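Side-chain contacts in endo-beta-1,4-glucanase (cellulase B) (Bacillus halodurans, PDB 4V2X), which probably hydrolyses beta-1,4-glucosidic bonds of cellulose and related beta-glucans, joining a family 5 catalytic module to an Ig-like module and a CBM46 carbohydrate-binding module: residues E299-V304 with H346-R351; R481-Q486 with F562-G567; G490-F495 with A548-V553. One frame throughout, in Å; residues are numbered along the deposited sequence.

Contact 1. Residues E299-V304 with H346-R351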
loop_
_atom_site.group_PDB
_atom_site.type_symbol
_atom_site.label_atom_id
_atom_site.label_comp_id
_atom_site.label_asym_id
_atom_site.label_seq_id
_atom_site.Cartn_x
_atom_site.Cartn_y
_atom_site.Cartn_z
ATOM N N GLU A 299 8.286 -23.669 6.321
ATOM C CA GLU A 299 7.809 -22.753 5.283
ATOM C C GLU A 299 7.628 -21.351 5.830
ATOM O O GLU A 299 8.073 -20.377 5.216
ATOM C CB GLU A 299 6.499 -23.252 4.673
ATOM C CG GLU A 299 6.669 -24.510 3.838
ATOM C CD GLU A 299 5.352 -25.119 3.385
ATOM O OE1 GLU A 299 4.270 -24.623 3.775
ATOM O OE2 GLU A 299 5.406 -26.113 2.630
ATOM N N ALA A 300 6.979 -21.250 6.982
ATOM C CA ALA A 300 6.714 -19.951 7.591
ATOM C C ALA A 300 8.004 -19.215 7.926
ATOM O O ALA A 300 8.179 -18.048 7.581
ATOM C CB ALA A 300 5.853 -20.108 8.834
ATOM N N PHE A 301 8.929 -19.892 8.585
ATOM C CA PHE A 301 10.128 -19.206 9.002
ATOM C C PHE A 301 11.134 -19.050 7.874
ATOM O O PHE A 301 11.939 -18.144 7.913
ATOM C CB PHE A 301 10.653 -19.804 10.302
ATOM C CG PHE A 301 9.728 -19.528 11.449
ATOM C CD1 PHE A 301 9.592 -18.233 11.931
ATOM C CD2 PHE A 301 8.917 -20.524 11.977
ATOM C CE1 PHE A 301 8.709 -17.945 12.949
ATOM C CE2 PHE A 301 8.023 -20.243 12.993
ATOM C CZ PHE A 301 7.925 -18.954 13.489
ATOM N N ASP A 302 11.031 -19.866 6.827
ATOM C CA ASP A 302 11.778 -19.565 5.604
ATOM C C ASP A 302 11.297 -18.234 5.023
ATOM O O ASP A 302 12.109 -17.415 4.611
ATOM C CB ASP A 302 11.639 -20.676 4.559
ATOM C CG ASP A 302 12.616 -21.828 4.778
ATOM O OD1 ASP A 302 13.517 -21.737 5.652
ATOM O OD2 ASP A 302 12.497 -22.829 4.042
ATOM N N ARG A 303 9.979 -18.022 4.978
ATOM C CA ARG A 303 9.431 -16.761 4.480
ATOM C C ARG A 303 9.938 -15.591 5.324
ATOM O O ARG A 303 10.387 -14.573 4.805
ATOM C CB ARG A 303 7.899 -16.762 4.491
ATOM C CG ARG A 303 7.234 -17.689 3.486
ATOM C CD ARG A 303 5.746 -17.384 3.358
ATOM N NE ARG A 303 4.989 -17.591 4.596
ATOM C CZ ARG A 303 4.391 -18.728 4.958
ATOM N NH1 ARG A 303 4.467 -19.816 4.197
ATOM N NH2 ARG A 303 3.714 -18.789 6.101
ATOM N N VAL A 304 9.880 -15.762 6.634
ATOM C CA VAL A 304 10.316 -14.732 7.561
ATOM C C VAL A 304 11.809 -14.425 7.368
ATOM O O VAL A 304 12.211 -13.265 7.323
ATOM C CB VAL A 304 10.031 -15.152 9.015
ATOM C CG1 VAL A 304 10.672 -14.197 10.007
ATOM C CG2 VAL A 304 8.525 -15.220 9.254
ATOM N N HIS A 346 14.951 -25.197 17.222
ATOM C CA HIS A 346 16.063 -25.470 16.320
ATOM C C HIS A 346 15.934 -24.614 15.069
ATOM O O HIS A 346 16.898 -23.975 14.634
ATOM C CB HIS A 346 16.111 -26.944 15.924
ATOM C CG HIS A 346 16.974 -27.214 14.731
ATOM N ND1 HIS A 346 18.334 -26.992 14.734
ATOM C CD2 HIS A 346 16.670 -27.671 13.493
ATOM C CE1 HIS A 346 18.831 -27.300 13.551
ATOM N NE2 HIS A 346 17.843 -27.718 12.781
ATOM N N HIS A 347 14.741 -24.588 14.484
ATOM C CA HIS A 347 14.583 -23.888 13.204
ATOM C C HIS A 347 14.609 -22.370 13.353
ATOM O O HIS A 347 15.031 -21.662 12.446
ATOM C CB HIS A 347 13.353 -24.401 12.458
ATOM C CG HIS A 347 13.606 -25.709 11.791
ATOM N ND1 HIS A 347 14.404 -25.827 10.672
ATOM C CD2 HIS A 347 13.226 -26.967 12.112
ATOM C CE1 HIS A 347 14.482 -27.096 10.319
ATOM N NE2 HIS A 347 13.782 -27.809 11.181
ATOM N N LEU A 348 14.223 -21.878 14.521
ATOM C CA LEU A 348 14.409 -20.462 14.835
ATOM C C LEU A 348 15.892 -20.123 14.985
ATOM O O LEU A 348 16.344 -19.088 14.498
ATOM C CB LEU A 348 13.660 -20.101 16.106
ATOM C CG LEU A 348 12.140 -20.251 16.013
ATOM C CD1 LEU A 348 11.526 -20.038 17.382
ATOM C CD2 LEU A 348 11.546 -19.282 14.993
ATOM N N ASN A 349 16.644 -21.006 15.631
ATOM C CA ASN A 349 18.087 -20.812 15.782
ATOM C C ASN A 349 18.787 -20.752 14.439
ATOM O O ASN A 349 19.641 -19.892 14.214
ATOM C CB ASN A 349 18.711 -21.930 16.627
ATOM C CG ASN A 349 18.377 -21.810 18.099
ATOM O OD1 ASN A 349 18.019 -20.745 18.588
ATOM N ND2 ASN A 349 18.496 -22.911 18.813
ATOM N N GLU A 350 18.426 -21.679 13.554
ATOM C CA GLU A 350 18.986 -21.734 12.211
ATOM C C GLU A 350 18.775 -20.418 11.471
ATOM O O GLU A 350 19.607 -20.019 10.661
ATOM C CB GLU A 350 18.351 -22.873 11.415
ATOM C CG GLU A 350 18.848 -24.253 11.804
ATOM C CD GLU A 350 20.288 -24.486 11.386
ATOM O OE1 GLU A 350 20.625 -24.172 10.221
ATOM O OE2 GLU A 350 21.074 -24.978 12.219
ATOM N N ARG A 351 17.656 -19.755 11.751
ATOM C CA ARG A 351 17.279 -18.532 11.041
ATOM C C ARG A 351 17.501 -17.252 11.859
ATOM O O ARG A 351 17.021 -16.182 11.484
ATOM C CB ARG A 351 15.826 -18.673 10.576
ATOM C CG ARG A 351 15.669 -19.767 9.520
ATOM C CD ARG A 351 14.223 -20.212 9.360
ATOM N NE ARG A 351 14.079 -21.319 8.410
ATOM C CZ ARG A 351 14.381 -22.589 8.671
ATOM N NH1 ARG A 351 14.866 -22.926 9.860
ATOM N NH2 ARG A 351 14.221 -23.524 7.731
#
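Arg351 turns its CG anti to its own carbonyl carbon (chi1 -66°) and runs extended from CG to NE, which carries its guanidinium across to Asp302. The two form a salt bridge, taken side-on by NE and NH2, but both bonds converge on a single oxygen: Arg351 NE to Asp302 OD1 is 2.8 Å, and Arg351 NH2 to Asp302 OD1 is likewise 2.8 Å. This oxygen lies close to the guanidinium plane, whereas both donors reach it from the same face of the carboxylate, the two planes being 30° apart. Both bonds are clearly bent. The other terminal nitrogen turns back to the last turn of the helix that precedes it, where Arg351 NH1 donates to His347 O at 2.9 Å and to His347 ND1 at 3.0 Å, the latter bond lying in the imidazole plane. Beside the salt bridge the contact is apolar. Leu348 CD2 sits over the centre of one face of the Phe301 ring, 3.7 Å from its centroid, a CH-pi contact, and Arg351 CD packs on Phe301 CB at 3.7 Å. Tyr273 meets the Phe301 ring edge-to-face, and Leu317 of barrel strand 315-320 touches both Phe301 and Leu348. Helices 291-309 and 334-350 are thus joined on the outer layer of the (beta/alpha)8 barrel of the family 5 catalytic module. With all three nitrogens of Arg351 engaged, its guanidinium is fixed in rotation, and its positive charge probably helps keep Asp302 ionised while His347 ND1 serves as acceptor.

Contact 2. Residues R481-Q486 with F562-G567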
loop_
_atom_site.group_PDB
_atom_site.type_symbol
_atom_site.label_atom_id
_atom_site.label_comp_id
_atom_site.label_asym_id
_atom_site.label_seq_id
_atom_site.Cartn_x
_atom_site.Cartn_y
_atom_site.Cartn_z
ATOM N N ARG A 481 -4.823 -52.312 30.516
ATOM C CA ARG A 481 -5.798 -53.282 30.015
ATOM C C ARG A 481 -6.766 -52.530 29.118
ATOM O O ARG A 481 -6.803 -51.301 29.121
ATOM C CB ARG A 481 -6.615 -53.909 31.136
ATOM C CG ARG A 481 -5.902 -54.062 32.457
ATOM C CD ARG A 481 -6.865 -54.568 33.513
ATOM N NE ARG A 481 -7.470 -55.838 33.111
ATOM C CZ ARG A 481 -8.777 -56.101 33.105
ATOM N NH1 ARG A 481 -9.664 -55.196 33.502
ATOM N NH2 ARG A 481 -9.198 -57.296 32.714
ATOM N N THR A 482 -7.581 -53.268 28.378
ATOM C CA THR A 482 -8.595 -52.637 27.546
ATOM C C THR A 482 -9.434 -51.700 28.423
ATOM O O THR A 482 -9.921 -52.115 29.482
ATOM C CB THR A 482 -9.485 -53.681 26.844
ATOM O OG1 THR A 482 -8.706 -54.370 25.859
ATOM C CG2 THR A 482 -10.678 -53.019 26.154
ATOM N N PRO A 483 -9.571 -50.430 28.006
ATOM C CA PRO A 483 -10.424 -49.519 28.761
ATOM C C PRO A 483 -11.883 -49.874 28.544
ATOM O O PRO A 483 -12.235 -50.418 27.498
ATOM C CB PRO A 483 -10.102 -48.138 28.181
ATOM C CG PRO A 483 -9.243 -48.359 26.986
ATOM C CD PRO A 483 -9.095 -49.827 26.749
ATOM N N VAL A 484 -12.712 -49.581 29.539
ATOM C CA VAL A 484 -14.110 -49.966 29.516
ATOM C C VAL A 484 -14.945 -48.731 29.789
ATOM O O VAL A 484 -14.703 -48.023 30.763
ATOM C CB VAL A 484 -14.421 -51.045 30.578
ATOM C CG1 VAL A 484 -15.872 -51.493 30.476
ATOM C CG2 VAL A 484 -13.488 -52.237 30.422
ATOM N N LEU A 485 -15.907 -48.476 28.908
ATOM C CA LEU A 485 -16.904 -47.433 29.113
ATOM C C LEU A 485 -18.225 -48.094 29.459
ATOM O O LEU A 485 -18.489 -49.234 29.055
ATOM C CB LEU A 485 -17.056 -46.583 27.851
ATOM C CG LEU A 485 -15.782 -45.872 27.399
ATOM C CD1 LEU A 485 -16.011 -45.178 26.066
ATOM C CD2 LEU A 485 -15.293 -44.879 28.438
ATOM N N GLN A 486 -19.059 -47.379 30.204
ATOM C CA GLN A 486 -20.323 -47.944 30.648
ATOM C C GLN A 486 -21.511 -47.172 30.104
ATOM O O GLN A 486 -21.449 -45.955 29.910
ATOM C CB GLN A 486 -20.387 -47.985 32.176
ATOM C CG GLN A 486 -19.201 -48.665 32.845
ATOM C CD GLN A 486 -19.131 -50.161 32.580
ATOM O OE1 GLN A 486 -19.991 -50.734 31.915
ATOM N NE2 GLN A 486 -18.096 -50.803 33.106
ATOM N N PHE A 562 -13.203 -43.748 20.707
ATOM C CA PHE A 562 -12.155 -43.251 21.568
ATOM C C PHE A 562 -10.867 -43.965 21.224
ATOM O O PHE A 562 -10.816 -45.192 21.230
ATOM C CB PHE A 562 -12.527 -43.471 23.030
ATOM C CG PHE A 562 -13.724 -42.683 23.460
ATOM C CD1 PHE A 562 -14.999 -43.194 23.298
ATOM C CD2 PHE A 562 -13.573 -41.418 24.012
ATOM C CE1 PHE A 562 -16.108 -42.457 23.684
ATOM C CE2 PHE A 562 -14.670 -40.681 24.404
ATOM C CZ PHE A 562 -15.942 -41.201 24.242
ATOM N N HIS A 563 -9.852 -43.168 20.903
ATOM C CA HIS A 563 -8.528 -43.648 20.529
ATOM C C HIS A 563 -7.575 -43.406 21.682
ATOM O O HIS A 563 -7.424 -42.276 22.130
ATOM C CB HIS A 563 -8.040 -42.878 19.303
ATOM C CG HIS A 563 -8.908 -43.050 18.095
ATOM N ND1 HIS A 563 -8.664 -44.006 17.134
ATOM C CD2 HIS A 563 -10.023 -42.393 17.694
ATOM C CE1 HIS A 563 -9.587 -43.930 16.193
ATOM N NE2 HIS A 563 -10.419 -42.956 16.505
ATOM N N PHE A 564 -6.932 -44.470 22.156
ATOM C CA PHE A 564 -5.982 -44.377 23.264
ATOM C C PHE A 564 -4.556 -44.573 22.771
ATOM O O PHE A 564 -4.323 -45.217 21.751
ATOM C CB PHE A 564 -6.328 -45.399 24.351
ATOM C CG PHE A 564 -7.688 -45.195 24.947
ATOM C CD1 PHE A 564 -8.816 -45.731 24.335
ATOM C CD2 PHE A 564 -7.848 -44.437 26.100
ATOM C CE1 PHE A 564 -10.078 -45.529 24.872
ATOM C CE2 PHE A 564 -9.104 -44.230 26.638
ATOM C CZ PHE A 564 -10.219 -44.779 26.026
ATOM N N TRP A 565 -3.605 -44.012 23.508
ATOM C CA TRP A 565 -2.199 -44.032 23.101
ATOM C C TRP A 565 -1.573 -45.430 23.069
ATOM O O TRP A 565 -0.546 -45.637 22.422
ATOM C CB TRP A 565 -1.385 -43.092 23.988
ATOM C CG TRP A 565 -1.601 -41.665 23.607
ATOM C CD1 TRP A 565 -2.291 -40.726 24.300
ATOM C CD2 TRP A 565 -1.160 -41.037 22.403
ATOM N NE1 TRP A 565 -2.296 -39.539 23.612
ATOM C CE2 TRP A 565 -1.612 -39.705 22.438
ATOM C CE3 TRP A 565 -0.425 -41.471 21.294
ATOM C CZ2 TRP A 565 -1.338 -38.795 21.414
ATOM C CZ3 TRP A 565 -0.156 -40.567 20.276
ATOM C CH2 TRP A 565 -0.614 -39.244 20.344
ATOM N N SER A 566 -2.186 -46.369 23.780
ATOM C CA SER A 566 -1.781 -47.770 23.751
ATOM C C SER A 566 -2.125 -48.456 22.437
ATOM O O SER A 566 -1.662 -49.563 22.188
ATOM C CB SER A 566 -2.488 -48.525 24.871
ATOM O OG SER A 566 -3.891 -48.442 24.698
ATOM N N GLY A 567 -2.972 -47.821 21.626
ATOM C CA GLY A 567 -3.498 -48.434 20.420
ATOM C C GLY A 567 -4.909 -48.957 20.600
ATOM O O GLY A 567 -5.554 -49.324 19.616
#
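Pro483 overlaps one face of the Phe564 ring with its CG, which lies 3.7 Å from the ring centroid and 14° off the normal, a CH-pi contact. CG stands somewhat toward the rim, where the closest approach is 3.6 Å from Pro483 CG to Phe564 CE1, and Pro483 CB adds a longer touch to Phe564 CZ at 4.0 Å. Two residues further along, Leu485 repeats the theme less squarely: one methyl, Leu485 CD1, reaches Phe562 CD1 at 3.6 Å and bears equally on the neighbouring CE1, coming obliquely to the ring. Phe562 and Phe564 both hold CG anti to their carbonyl carbons (chi1 -65° and -61°), bringing Phe562 to Leu485 and Phe564 to Pro483 from alternate positions of their strand. Val570 touches both Leu485 and Phe564, while Leu506 lies against both phenylalanine rings. Replacing Phe564 by an alanine would remove the aromatic face on which Pro483 CG rests and is likely to open a gap beside Leu506 and Val570. Just beyond Phe564 the chain reverses in a type I turn, closed by Gly567 N donating to Phe564 O at 2.9 Å. Strands 484-491 and 556-564 are not neighbours in their antiparallel sheet. Pro483, just ahead of the first, and Leu485 within it therefore meet the phenylalanines across the buried interior of an all-beta fold, consistent with the beta-sandwich common among carbohydrate-binding modules.

Contact 3. Residues G490-F495 with A548-V553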
loop_
_atom_site.group_PDB
_atom_site.type_symbol
_atom_site.label_atom_id
_atom_site.label_comp_id
_atom_site.label_asym_id
_atom_site.label_seq_id
_atom_site.Cartn_x
_atom_site.Cartn_y
_atom_site.Cartn_z
ATOM N N GLY A 490 -28.087 -39.283 30.835
ATOM C CA GLY A 490 -27.783 -37.977 31.403
ATOM C C GLY A 490 -28.306 -36.800 30.603
ATOM O O GLY A 490 -29.093 -36.965 29.672
ATOM N N HIS A 491 -27.854 -35.610 30.986
ATOM C CA HIS A 491 -28.305 -34.344 30.422
ATOM C C HIS A 491 -27.132 -33.683 29.693
ATOM O O HIS A 491 -25.981 -33.858 30.086
ATOM C CB HIS A 491 -28.818 -33.458 31.564
ATOM C CG HIS A 491 -29.437 -32.169 31.122
ATOM N ND1 HIS A 491 -28.749 -30.976 31.131
ATOM C CD2 HIS A 491 -30.689 -31.877 30.699
ATOM C CE1 HIS A 491 -29.544 -30.007 30.712
ATOM N NE2 HIS A 491 -30.728 -30.527 30.445
ATOM N N VAL A 492 -27.419 -32.921 28.641
ATOM C CA VAL A 492 -26.359 -32.308 27.821
ATOM C C VAL A 492 -25.432 -31.349 28.574
ATOM O O VAL A 492 -24.301 -31.115 28.147
ATOM C CB VAL A 492 -26.916 -31.560 26.586
ATOM C CG1 VAL A 492 -27.571 -32.534 25.614
ATOM C CG2 VAL A 492 -27.869 -30.437 26.988
ATOM N N SER A 493 -25.919 -30.770 29.666
ATOM C CA SER A 493 -25.138 -29.810 30.443
ATOM C C SER A 493 -24.087 -30.459 31.335
ATOM O O SER A 493 -23.166 -29.789 31.782
ATOM C CB SER A 493 -26.061 -28.936 31.299
ATOM O OG SER A 493 -26.584 -29.675 32.389
ATOM N N ASN A 494 -24.224 -31.758 31.601
ATOM C CA ASN A 494 -23.354 -32.434 32.548
ATOM C C ASN A 494 -23.278 -33.928 32.257
ATOM O O ASN A 494 -23.535 -34.757 33.128
ATOM C CB ASN A 494 -23.878 -32.180 33.968
ATOM C CG ASN A 494 -22.978 -32.746 35.038
ATOM O OD1 ASN A 494 -21.752 -32.687 34.934
ATOM N ND2 ASN A 494 -23.586 -33.302 36.084
ATOM N N PHE A 495 -22.920 -34.268 31.022
ATOM C CA PHE A 495 -22.910 -35.659 30.590
ATOM C C PHE A 495 -21.538 -36.301 30.784
ATOM O O PHE A 495 -20.559 -35.874 30.172
ATOM C CB PHE A 495 -23.318 -35.783 29.125
ATOM C CG PHE A 495 -23.544 -37.200 28.692
ATOM C CD1 PHE A 495 -24.731 -37.842 28.984
ATOM C CD2 PHE A 495 -22.555 -37.904 28.015
ATOM C CE1 PHE A 495 -24.940 -39.155 28.603
ATOM C CE2 PHE A 495 -22.761 -39.219 27.621
ATOM C CZ PHE A 495 -23.952 -39.846 27.921
ATOM N N ALA A 548 -20.835 -27.796 24.892
ATOM C CA ALA A 548 -20.460 -27.218 23.596
ATOM C C ALA A 548 -20.500 -28.264 22.486
ATOM O O ALA A 548 -20.860 -27.960 21.352
ATOM C CB ALA A 548 -19.075 -26.604 23.678
ATOM N N PHE A 549 -20.114 -29.493 22.815
ATOM C CA PHE A 549 -20.245 -30.608 21.872
ATOM C C PHE A 549 -21.708 -30.794 21.483
ATOM O O PHE A 549 -22.045 -30.792 20.303
ATOM C CB PHE A 549 -19.688 -31.895 22.478
ATOM C CG PHE A 549 -19.978 -33.140 21.674
ATOM C CD1 PHE A 549 -19.300 -33.395 20.492
ATOM C CD2 PHE A 549 -20.882 -34.085 22.142
ATOM C CE1 PHE A 549 -19.545 -34.556 19.770
ATOM C CE2 PHE A 549 -21.129 -35.251 21.429
ATOM C CZ PHE A 549 -20.458 -35.487 20.242
ATOM N N PHE A 550 -22.571 -30.945 22.484
ATOM C CA PHE A 550 -23.982 -31.216 22.225
ATOM C C PHE A 550 -24.718 -30.078 21.522
ATOM O O PHE A 550 -25.685 -30.327 20.803
ATOM C CB PHE A 550 -24.696 -31.614 23.514
ATOM C CG PHE A 550 -24.315 -32.976 24.010
ATOM C CD1 PHE A 550 -24.636 -34.108 23.272
ATOM C CD2 PHE A 550 -23.635 -33.135 25.202
ATOM C CE1 PHE A 550 -24.288 -35.370 23.718
ATOM C CE2 PHE A 550 -23.289 -34.398 25.660
ATOM C CZ PHE A 550 -23.614 -35.516 24.914
ATOM N N ARG A 551 -24.259 -28.841 21.702
ATOM C CA ARG A 551 -24.866 -27.705 20.995
ATOM C C ARG A 551 -24.817 -27.870 19.474
ATOM O O ARG A 551 -25.642 -27.303 18.760
ATOM C CB ARG A 551 -24.206 -26.378 21.387
ATOM C CG ARG A 551 -24.743 -25.775 22.672
ATOM C CD ARG A 551 -24.500 -24.276 22.745
ATOM N NE ARG A 551 -23.079 -23.944 22.786
ATOM C CZ ARG A 551 -22.317 -23.973 23.880
ATOM N NH1 ARG A 551 -22.820 -24.335 25.058
ATOM N NH2 ARG A 551 -21.033 -23.641 23.792
ATOM N N GLU A 552 -23.853 -28.648 18.984
ATOM C CA GLU A 552 -23.711 -28.892 17.557
ATOM C C GLU A 552 -23.932 -30.358 17.184
ATOM O O GLU A 552 -23.357 -30.860 16.216
ATOM C CB GLU A 552 -22.343 -28.386 17.099
ATOM C CG GLU A 552 -22.189 -26.893 17.350
ATOM C CD GLU A 552 -20.923 -26.314 16.758
ATOM O OE1 GLU A 552 -20.836 -26.216 15.518
ATOM O OE2 GLU A 552 -20.022 -25.954 17.543
ATOM N N VAL A 553 -24.789 -31.031 17.950
ATOM C CA VAL A 553 -25.231 -32.373 17.636
ATOM C C VAL A 553 -26.752 -32.355 17.502
ATOM O O VAL A 553 -27.458 -31.902 18.404
ATOM C CB VAL A 553 -24.814 -33.371 18.731
ATOM C CG1 VAL A 553 -25.387 -34.759 18.457
ATOM C CG2 VAL A 553 -23.292 -33.424 18.855
#
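A type I beta turn from His491 to Asn494, linking strands 484-491 and 495-500 of the CBM46 module, packs against the short helix 547-551 through one aromatic side chain, Phe550. Val492, the second residue of the turn, meets the root of that side chain: Val492 CG1 lies 3.7 Å from Phe550 CG, and the same methyl touches Phe550 CB. Further out, the carbonyl oxygen Val492 O stands 3.6 Å from Phe550 CD2, oblique to the ring. The far end of the phenyl group belongs to Phe495, whose CB is 3.7 Å from Phe550 CE2. The two rings form an offset edge-to-face pair, with planes at 84° and centroids 5.8 Å apart. Phe495 carries CG opposite its backbone N (chi1 -170°) and beside its carbonyl carbon, and in this position the face of its ring meets the edge of Phe550. On the helix side, Phe549 CD2 lies over the centre of one face of the Phe550 ring, so the ring is packed by its own neighbour as well as by Val492 and Phe495. The turn is tied by Asn494 N donating to His491 O at 3.1 Å, and His491 ND1 shares a hydrogen bond with Ser493 OG at 2.8 Å. Val581 and Leu545, from strands 580-585 and 542-545, each touch both Phe495 and Phe550, while Ile574 adds to the cover of Phe550. All three residues that meet across the contact are buried and their meeting surfaces are almost wholly hydrocarbon, so the helix is probably held here mainly by hydrophobic burial and van der Waals contact, with the aromatic pair contributing.

Contacts 2 and 3 belong to one module. Both use strand 484-491, where 481-486 runs into its start and 490-495 leaves its end, and their centres are 22 Å apart; helix 547-551 of contact 3 leads on to strand 556-564 of contact 2. Side chains of both touch strand 569-577 of the same antiparallel sheet. Contact 1 comes earlier in the chain, in the catalytic module, its centre 38 Å from that of contact 2 and 42 Å from that of contact 3. All three lie away from the calcium site at Asp216 and Asp217. Contact 1 joins helices partly through charge, whereas contacts 2 and 3 rest on buried phenylalanines.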